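Local coordinates for protein platelet aggregation factor Sm-hPAF (Streptococcus mitis, PDB 4GWI) that binds fucose-containing Lewis glycans through this F-type lectin domain of a toxin that probably forms pores in cholesterol-containing host membranes, at residues Glu65-Val70 with Val115-Lys120; Glu10-Gly15 with Val141-Ser146; Ser85-Val90 with Val125-Lys130. The protein carries 2 engineered substitutions. All blocks are in the same frame, centred on the assembly; numbering follows the deposited sequence.

Interaction 1 of 3, residues Glu65-Val70 with Val115-Lys120; sequences ENVGKV and VFFTAK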
loop_
_atom_site.group_PDB
_atom_site.type_symbol
_atom_site.label_atom_id
_atom_site.label_comp_id
_atom_site.label_asym_id
_atom_site.label_seq_id
_atom_site.Cartn_x
_atom_site.Cartn_y
_atom_site.Cartn_z
ATOM N N GLU A 65 2.184 9.159 13.211
ATOM C CA GLU A 65 2.714 8.052 13.952
ATOM C C GLU A 65 4.187 7.865 13.569
ATOM O O GLU A 65 4.592 8.176 12.439
ATOM C CB GLU A 65 1.958 6.779 13.493
ATOM C CG GLU A 65 0.483 6.840 13.811
ATOM C CD GLU A 65 0.180 6.467 15.235
ATOM O OE1 GLU A 65 -1.045 6.326 15.528
ATOM O OE2 GLU A 65 1.129 6.288 16.050
ATOM N N ASN A 66 4.948 7.186 14.432
ATOM C CA ASN A 66 6.305 6.874 14.095
ATOM C C ASN A 66 6.375 5.508 13.412
ATOM O O ASN A 66 6.204 4.465 14.073
ATOM C CB ASN A 66 7.178 6.901 15.348
ATOM C CG ASN A 66 8.631 6.979 15.004
ATOM O OD1 ASN A 66 9.223 5.985 14.679
ATOM N ND2 ASN A 66 9.195 8.213 14.859
ATOM N N VAL A 67 6.517 5.577 12.088
ATOM C CA VAL A 67 6.336 4.359 11.231
ATOM C C VAL A 67 7.642 3.692 11.073
ATOM O O VAL A 67 8.707 4.312 10.683
ATOM C CB VAL A 67 5.780 4.800 9.870
ATOM C CG1 VAL A 67 5.722 3.565 8.900
ATOM C CG2 VAL A 67 4.358 5.416 10.041
ATOM N N GLY A 68 7.652 2.378 11.316
ATOM C CA GLY A 68 8.809 1.604 11.100
ATOM C C GLY A 68 8.760 0.540 9.983
ATOM O O GLY A 68 9.824 0.114 9.477
ATOM N N LYS A 69 7.511 0.123 9.668
ATOM C CA LYS A 69 7.390 -0.949 8.637
ATOM C C LYS A 69 6.078 -0.792 7.909
ATOM O O LYS A 69 5.036 -0.507 8.544
ATOM C CB LYS A 69 7.486 -2.378 9.268
ATOM C CG LYS A 69 7.422 -3.528 8.229
ATOM C CD LYS A 69 7.418 -4.829 9.092
ATOM C CE LYS A 69 7.390 -6.111 8.341
ATOM N NZ LYS A 69 7.422 -7.158 9.437
ATOM N N VAL A 70 6.162 -0.959 6.611
ATOM C CA VAL A 70 4.909 -1.019 5.780
ATOM C C VAL A 70 5.024 -2.340 5.001
ATOM O O VAL A 70 6.026 -2.639 4.405
ATOM C CB VAL A 70 4.861 0.136 4.765
ATOM C CG1 VAL A 70 3.623 -0.021 3.793
ATOM C CG2 VAL A 70 4.731 1.477 5.560
ATOM N N VAL A 115 8.611 -3.252 3.750
ATOM C CA VAL A 115 9.409 -1.992 3.530
ATOM C C VAL A 115 9.691 -1.436 4.909
ATOM O O VAL A 115 8.810 -1.224 5.752
ATOM C CB VAL A 115 8.518 -1.017 2.753
ATOM C CG1 VAL A 115 9.386 0.245 2.458
ATOM C CG2 VAL A 115 8.007 -1.614 1.449
ATOM N N PHE A 116 10.971 -1.183 5.205
ATOM C CA PHE A 116 11.348 -0.670 6.521
ATOM C C PHE A 116 11.722 0.817 6.474
ATOM O O PHE A 116 12.442 1.173 5.525
ATOM C CB PHE A 116 12.546 -1.490 7.051
ATOM C CG PHE A 116 12.132 -2.933 7.391
ATOM C CD1 PHE A 116 11.622 -3.161 8.642
ATOM C CD2 PHE A 116 12.309 -3.939 6.444
ATOM C CE1 PHE A 116 11.218 -4.470 9.003
ATOM C CE2 PHE A 116 11.891 -5.277 6.815
ATOM C CZ PHE A 116 11.362 -5.470 8.078
ATOM N N PHE A 117 11.145 1.593 7.400
ATOM C CA PHE A 117 11.480 3.029 7.468
ATOM C C PHE A 117 12.196 3.345 8.730
ATOM O O PHE A 117 12.007 2.680 9.737
ATOM C CB PHE A 117 10.197 3.810 7.396
ATOM C CG PHE A 117 9.608 3.857 5.987
ATOM C CD1 PHE A 117 10.070 4.672 5.008
ATOM C CD2 PHE A 117 8.546 2.968 5.639
ATOM C CE1 PHE A 117 9.540 4.751 3.708
ATOM C CE2 PHE A 117 8.008 3.055 4.359
ATOM C CZ PHE A 117 8.490 3.883 3.366
ATOM N N THR A 118 13.089 4.384 8.649
ATOM C CA THR A 118 13.955 4.663 9.834
ATOM C C THR A 118 13.276 5.654 10.747
ATOM O O THR A 118 13.461 6.894 10.635
ATOM C CB THR A 118 15.288 5.201 9.370
ATOM O OG1 THR A 118 15.856 4.314 8.367
ATOM C CG2 THR A 118 16.257 5.247 10.540
ATOM N N ALA A 119 12.296 5.140 11.485
ATOM C CA ALA A 119 11.532 5.863 12.551
ATOM C C ALA A 119 10.963 7.169 12.046
ATOM O O ALA A 119 11.321 8.274 12.540
ATOM C CB ALA A 119 12.447 6.097 13.763
ATOM N N LYS A 120 10.107 7.091 11.015
ATOM C CA LYS A 120 9.633 8.264 10.371
ATOM C C LYS A 120 8.292 8.722 10.869
ATOM O O LYS A 120 7.315 7.926 10.867
ATOM C CB LYS A 120 9.512 7.992 8.848
ATOM C CG LYS A 120 10.837 7.719 8.102
ATOM C CD LYS A 120 11.694 9.039 8.085
ATOM C CE LYS A 120 13.093 8.612 7.594
ATOM N NZ LYS A 120 13.963 9.858 7.744
#
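K120 O is gripped twice: by the straightest hydrogen bond of the contact, from V67 N (2.8 Å, 174° at the hydrogen), which arrives above the carbonyl plane, and by a longer C-H...O contact from N66 CA. V67 O repays the first bond by accepting K120 N in its own plane, on a lone pair. At the other end V70 and V115 form a second hydrogen-bonded pair, with V115 N 2.7 Å from V70 O, nearly along the C=O axis. Between the pairs V67-K120 and K69-F116 the register slips by two residues: G68 alone stands against F117 to A119, where the chain turns a corner after F117 with T118 at the centre of an inverse gamma turn. G68 O accepts from F117 N here, met from above its plane.

K69, fully extended with CG anti to its backbone N, runs alongside the F116 ring, CD 3.8 Å from CE1, and its ammonium goes on to a salt bridge with E114. F117 crosses V70 obliquely, and V70 CG2 touches CE2 at 3.8 Å. N66 swings its amide to A119, where ND2 makes a weak bond to O; its OD1 is taken by S146, and ND2 also reaches D121.

In the pairing with another neighbour, G68 and K69, both facing F144 of strand 138-145, form a classic beta bulge in an antiparallel sheet of this F-type lectin domain.

Interaction 2 of 3, residues Glu10-Gly15 with Val141-Ser146; sequences ENIARG and VEVFRS
N11 OD1 takes two backbone N-H groups at once. V143 N reaches it across the contact at 3.0 Å, and A13 N does so from two residues further along its own chain; both donors stand well above the amide plane, so neither sits on a lone pair. The other end of the amide is fixed too, because a water accepts from N11 ND2 and donates to V141 O. I12 N then returns a bond to V143 O, 2.9 Å away and nearly along the C=O axis. A second water joins E10 O to R145 N, carrying the pairing past V143.

Side chains fill in around these polar bonds. With CG anti to its backbone N (chi1 168°), N11 crosses E142 at about a right angle, its ND2 3.5 Å from E142 CG. The F144 ring comes up beside the backbone of 10-11, CD1 lying 3.3 Å from E10 O. I12 has CG1 in the crowded position between backbone N and carbonyl carbon (chi1 55°), where it touches V143 CG1 at 4.0 Å, while CG2 rests on one face of the R145 guanidinium, offset toward its rim. A13 CB packs on V143 CG2.

At the guanidinium edge, R145 NH2 meets E10 OE1 at 3.1 Å in a salt bridge, from above a carboxylate plane turned 62° from its own. Further out, E65 holds NE and E8 shares NH2, so E10, E8 and E65 together probably fix the rotation of this group, and E142 OE1 is hydrogen-bonded to Y73. N11 OD1 accepting from A13 N makes an Asx turn, combined with a type I turn from N11 to R14, that ties an N-terminal loop to strand 138-145 of the F5/8 type C fold.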
loop_
_atom_site.group_PDB
_atom_site.type_symbol
_atom_site.label_atom_id
_atom_site.label_comp_id
_atom_site.label_asym_id
_atom_site.label_seq_id
_atom_site.Cartn_x
_atom_site.Cartn_y
_atom_site.Cartn_z
ATOM N N GLU A 10 1.075 -4.323 16.259
ATOM C CA GLU A 10 -0.260 -3.874 15.987
ATOM C C GLU A 10 -0.229 -3.278 14.499
ATOM O O GLU A 10 0.535 -2.307 14.234
ATOM C CB GLU A 10 -0.716 -2.751 16.905
ATOM C CG GLU A 10 -2.145 -2.388 16.667
ATOM C CD GLU A 10 -2.674 -1.104 17.392
ATOM O OE1 GLU A 10 -1.973 -0.409 18.204
ATOM O OE2 GLU A 10 -3.843 -0.737 17.129
ATOM N N ASN A 11 -1.133 -3.794 13.640
ATOM C CA ASN A 11 -1.318 -3.139 12.328
ATOM C C ASN A 11 -2.191 -1.944 12.493
ATOM O O ASN A 11 -3.444 -1.987 12.574
ATOM C CB ASN A 11 -1.910 -4.189 11.347
ATOM C CG ASN A 11 -2.410 -3.496 10.071
ATOM O OD1 ASN A 11 -1.932 -2.405 9.700
ATOM N ND2 ASN A 11 -3.354 -4.097 9.389
ATOM N N ILE A 12 -1.558 -0.727 12.474
ATOM C CA ILE A 12 -2.327 0.513 12.702
ATOM C C ILE A 12 -3.056 1.031 11.446
ATOM O O ILE A 12 -3.826 1.990 11.518
ATOM C CB ILE A 12 -1.456 1.676 13.260
ATOM C CG1 ILE A 12 -0.244 1.966 12.380
ATOM C CG2 ILE A 12 -0.875 1.218 14.614
ATOM C CD1 ILE A 12 0.410 3.357 12.670
ATOM N N ALA A 13 -2.879 0.342 10.293
ATOM C CA ALA A 13 -3.658 0.771 9.115
ATOM C C ALA A 13 -5.068 0.140 9.056
ATOM O O ALA A 13 -5.915 0.612 8.376
ATOM C CB ALA A 13 -2.901 0.333 7.831
ATOM N N ARG A 14 -5.284 -0.964 9.807
ATOM C CA ARG A 14 -6.584 -1.619 9.745
ATOM C C ARG A 14 -7.704 -0.749 10.054
ATOM O O ARG A 14 -7.746 -0.035 11.101
ATOM C CB ARG A 14 -6.481 -2.766 10.781
ATOM C CG ARG A 14 -7.833 -3.306 11.104
ATOM C CD ARG A 14 -7.974 -4.273 9.991
ATOM N NE ARG A 14 -9.187 -5.078 10.296
ATOM C CZ ARG A 14 -10.428 -4.718 9.953
ATOM N NH1 ARG A 14 -11.446 -5.502 10.342
ATOM N NH2 ARG A 14 -10.677 -3.585 9.222
ATOM N N GLY A 15 -8.665 -0.708 9.146
ATOM C CA GLY A 15 -9.882 0.030 9.342
ATOM C C GLY A 15 -9.798 1.529 9.239
ATOM O O GLY A 15 -10.789 2.243 9.482
ATOM N N VAL A 141 -2.495 -3.544 2.801
ATOM C CA VAL A 141 -1.274 -2.805 3.229
ATOM C C VAL A 141 -1.379 -2.719 4.754
ATOM O O VAL A 141 -2.418 -2.292 5.324
ATOM C CB VAL A 141 -1.371 -1.368 2.643
ATOM C CG1 VAL A 141 -0.185 -0.549 3.203
ATOM C CG2 VAL A 141 -1.247 -1.404 1.114
ATOM N N GLU A 142 -0.324 -3.195 5.386
ATOM C CA GLU A 142 -0.287 -3.172 6.887
ATOM C C GLU A 142 0.830 -2.225 7.303
ATOM O O GLU A 142 1.854 -2.104 6.583
ATOM C CB GLU A 142 0.063 -4.586 7.425
ATOM C CG GLU A 142 -1.106 -5.549 7.094
ATOM C CD GLU A 142 -0.746 -6.973 7.517
ATOM O OE1 GLU A 142 0.439 -7.336 7.748
ATOM O OE2 GLU A 142 -1.750 -7.774 7.572
ATOM N N VAL A 143 0.594 -1.513 8.397
ATOM C CA VAL A 143 1.629 -0.474 8.801
ATOM C C VAL A 143 1.900 -0.669 10.302
ATOM O O VAL A 143 0.945 -0.882 11.074
ATOM C CB VAL A 143 1.023 0.913 8.611
ATOM C CG1 VAL A 143 2.024 2.007 9.122
ATOM C CG2 VAL A 143 0.691 1.154 7.108
ATOM N N PHE A 144 3.185 -0.610 10.686
ATOM C CA PHE A 144 3.556 -0.902 12.089
ATOM C C PHE A 144 4.424 0.219 12.642
ATOM O O PHE A 144 5.282 0.707 11.880
ATOM C CB PHE A 144 4.333 -2.183 12.137
ATOM C CG PHE A 144 3.533 -3.361 11.549
ATOM C CD1 PHE A 144 2.591 -4.078 12.347
ATOM C CD2 PHE A 144 3.686 -3.676 10.188
ATOM C CE1 PHE A 144 1.846 -5.131 11.731
ATOM C CE2 PHE A 144 2.959 -4.757 9.581
ATOM C CZ PHE A 144 2.012 -5.407 10.370
ATOM N N ARG A 145 4.164 0.584 13.906
ATOM C CA ARG A 145 5.050 1.600 14.516
ATOM C C ARG A 145 6.423 1.059 14.848
ATOM O O ARG A 145 6.616 -0.096 15.132
ATOM C CB ARG A 145 4.438 2.083 15.790
ATOM C CG ARG A 145 3.096 2.703 15.685
ATOM C CD ARG A 145 2.603 3.107 17.116
ATOM N NE ARG A 145 1.292 3.706 17.089
ATOM C CZ ARG A 145 0.151 3.125 17.478
ATOM N NH1 ARG A 145 -1.027 3.795 17.351
ATOM N NH2 ARG A 145 0.136 1.843 17.934
ATOM N N SER A 146 7.420 1.932 14.827
ATOM C CA SER A 146 8.753 1.624 15.414
ATOM C C SER A 146 8.592 1.290 16.880
ATOM O O SER A 146 7.765 1.825 17.549
ATOM C CB SER A 146 9.596 2.933 15.414
ATOM O OG SER A 146 9.741 3.353 14.123
HETATM O O HOH W 1 2.358 -0.913 15.438
HETATM O O HOH W 2 -4.470 -3.332 6.920
#

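Interaction 3 of 3, residues Ser85-Val90 with Val125-Lys130; sequences SNFDVV and VKVELK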
loop_
_atom_site.group_PDB
_atom_site.type_symbol
_atom_site.label_atom_id
_atom_site.label_comp_id
_atom_site.label_asym_id
_atom_site.label_seq_id
_atom_site.Cartn_x
_atom_site.Cartn_y
_atom_site.Cartn_z
ATOM N N SER A 85 4.746 -3.252 -9.940
ATOM C CA SER A 85 6.177 -3.148 -10.323
ATOM C C SER A 85 6.410 -1.694 -10.637
ATOM O O SER A 85 5.499 -0.930 -10.984
ATOM C CB SER A 85 6.487 -4.129 -11.499
ATOM O OG SER A 85 5.792 -3.633 -12.585
ATOM N N ASN A 86 7.690 -1.275 -10.509
ATOM C CA ASN A 86 8.120 0.084 -10.728
ATOM C C ASN A 86 7.239 1.085 -9.990
ATOM O O ASN A 86 6.483 1.852 -10.573
ATOM C CB ASN A 86 8.123 0.370 -12.234
ATOM C CG ASN A 86 8.814 1.699 -12.580
ATOM O OD1 ASN A 86 9.458 2.337 -11.790
ATOM N ND2 ASN A 86 8.579 2.160 -13.806
ATOM N N PHE A 87 7.377 1.028 -8.681
ATOM C CA PHE A 87 6.514 1.828 -7.839
ATOM C C PHE A 87 7.271 2.383 -6.657
ATOM O O PHE A 87 8.334 1.875 -6.265
ATOM C CB PHE A 87 5.290 1.003 -7.305
ATOM C CG PHE A 87 5.659 -0.169 -6.433
ATOM C CD1 PHE A 87 6.005 -1.399 -6.966
ATOM C CD2 PHE A 87 5.710 -0.014 -5.031
ATOM C CE1 PHE A 87 6.376 -2.484 -6.182
ATOM C CE2 PHE A 87 6.067 -1.074 -4.269
ATOM C CZ PHE A 87 6.340 -2.310 -4.771
ATOM N N ASP A 88 6.693 3.412 -6.055
ATOM C CA ASP A 88 7.262 3.983 -4.815
ATOM C C ASP A 88 6.312 3.730 -3.652
ATOM O O ASP A 88 5.066 3.640 -3.819
ATOM C CB ASP A 88 7.388 5.518 -4.885
ATOM C CG ASP A 88 8.488 6.033 -5.875
ATOM O OD1 ASP A 88 8.347 7.211 -6.319
ATOM O OD2 ASP A 88 9.365 5.288 -6.220
ATOM N N VAL A 89 6.870 3.591 -2.476
ATOM C CA VAL A 89 6.094 3.656 -1.168
ATOM C C VAL A 89 6.516 4.956 -0.528
ATOM O O VAL A 89 7.744 5.210 -0.330
ATOM C CB VAL A 89 6.410 2.447 -0.296
ATOM C CG1 VAL A 89 5.607 2.479 1.032
ATOM C CG2 VAL A 89 6.070 1.140 -1.063
ATOM N N VAL A 90 5.548 5.764 -0.164
ATOM C CA VAL A 90 5.791 7.151 0.251
ATOM C C VAL A 90 5.133 7.353 1.589
ATOM O O VAL A 90 4.000 6.881 1.890
ATOM C CB VAL A 90 5.126 8.132 -0.738
ATOM C CG1 VAL A 90 5.620 9.551 -0.467
ATOM C CG2 VAL A 90 5.507 7.763 -2.175
ATOM N N VAL A 125 0.304 6.946 4.273
ATOM C CA VAL A 125 1.160 5.974 3.609
ATOM C C VAL A 125 0.611 5.838 2.192
ATOM O O VAL A 125 -0.653 5.585 2.065
ATOM C CB VAL A 125 1.140 4.615 4.338
ATOM C CG1 VAL A 125 1.996 3.602 3.525
ATOM C CG2 VAL A 125 1.654 4.788 5.767
ATOM N N LYS A 126 1.437 5.999 1.178
ATOM C CA LYS A 126 0.905 5.980 -0.192
ATOM C C LYS A 126 1.729 4.979 -1.004
ATOM O O LYS A 126 2.939 4.860 -0.804
ATOM C CB LYS A 126 1.028 7.422 -0.707
ATOM C CG LYS A 126 0.447 7.665 -2.016
ATOM C CD LYS A 126 0.424 9.244 -2.166
ATOM C CE LYS A 126 -0.293 9.398 -3.491
ATOM N NZ LYS A 126 0.218 10.682 -4.011
ATOM N N VAL A 127 1.062 4.285 -1.944
ATOM C CA VAL A 127 1.751 3.406 -2.913
ATOM C C VAL A 127 1.461 4.108 -4.235
ATOM O O VAL A 127 0.316 4.338 -4.586
ATOM C CB VAL A 127 1.208 1.950 -2.896
ATOM C CG1 VAL A 127 1.885 1.109 -4.013
ATOM C CG2 VAL A 127 1.385 1.373 -1.482
ATOM N N GLU A 128 2.531 4.348 -5.007
ATOM C CA GLU A 128 2.363 5.119 -6.312
ATOM C C GLU A 128 3.029 4.293 -7.401
ATOM O O GLU A 128 4.243 4.065 -7.363
ATOM C CB GLU A 128 3.155 6.436 -6.242
ATOM C CG GLU A 128 2.571 7.404 -5.273
ATOM C CD GLU A 128 3.316 8.771 -5.210
ATOM O OE1 GLU A 128 4.438 8.871 -5.738
ATOM O OE2 GLU A 128 2.744 9.702 -4.578
ATOM N N LEU A 129 2.235 3.905 -8.408
ATOM C CA LEU A 129 2.847 3.275 -9.598
ATOM C C LEU A 129 3.490 4.352 -10.461
ATOM O O LEU A 129 2.995 5.445 -10.491
ATOM C CB LEU A 129 1.845 2.506 -10.445
ATOM C CG LEU A 129 1.206 1.286 -9.798
ATOM C CD1 LEU A 129 0.311 0.548 -10.812
ATOM C CD2 LEU A 129 2.222 0.363 -9.127
ATOM N N LYS A 130 4.608 3.960 -11.122
ATOM C CA LYS A 130 5.292 4.951 -11.991
ATOM C C LYS A 130 5.108 4.587 -13.458
ATOM O O LYS A 130 5.713 5.228 -14.340
ATOM C CB LYS A 130 6.769 5.033 -11.628
ATOM C CG LYS A 130 6.830 5.764 -10.253
ATOM C CD LYS A 130 8.191 5.552 -9.608
ATOM C CE LYS A 130 9.349 5.817 -10.555
ATOM N NZ LYS A 130 9.675 7.275 -10.643
HETATM O O HOH W 3 5.845 8.194 -7.909
#
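The F87 ring has S85 CA and V89 CG2 at its edge, in its plane, both from its own chain. Its CG occupies the crowded position between backbone N and carbonyl carbon (chi1 62°), which carries the ring away from 125-130; CD2 still passes 4.1 Å from V127 CG1, side by side and pointing the same way. L129 CD2 lies obliquely to the ring, 3.6 Å from F87 CB. V89 and V127 share this buried face.

On the other face lie charges. The carboxylates of D88 and E128 approach to 4.3 Å between OD1 and OE1, a like-charge pair whose repulsion is presumably eased by a water donating to both and by R101, which makes salt bridges with each. E128 OE2 offers its anti lone pair to K126 NZ, at 2.8 Å, while V90 CG2 packs against E128 CD. K130, bent at chi3 and chi4, lays CD over the D88 carboxylate, 3.6 Å from OD2; D88 OD2 is hydrogen-bonded to H103.

Beneath them the backbones form two hydrogen-bonded pairs, D88 with E128 and V90 with K126, all four bonds lying in their carbonyl planes; V90 N to K126 O measures 2.8 Å. K130 N adds a fifth bond, to N86 O. N86 and F87 both face F104 of the neighbouring strand 98-104, a G1 beta bulge in the five-stranded antiparallel sheet of this F-type lectin domain.

All three interactions lie in one domain and are joined by packing or bonding. Interactions 1 and 2, with centres about 10 Å apart, share a sheet in which strands 64-74 and 138-145 are neighbours; E65 with R145 and N66 with S146 link them. Interaction 3 belongs to the five-stranded sheet, its centre about 15 Å from interaction 1 and 17 Å from interaction 2. V70 on V125, F117 on V89 and V143 on V125 pack the two sheets together as a beta sandwich. Along the chain interaction 2 closes a loop enclosing both others, whose segments alternate. The first and last parts of this domain are thereby brought together in the sandwich whose loops carry the glycan pocket.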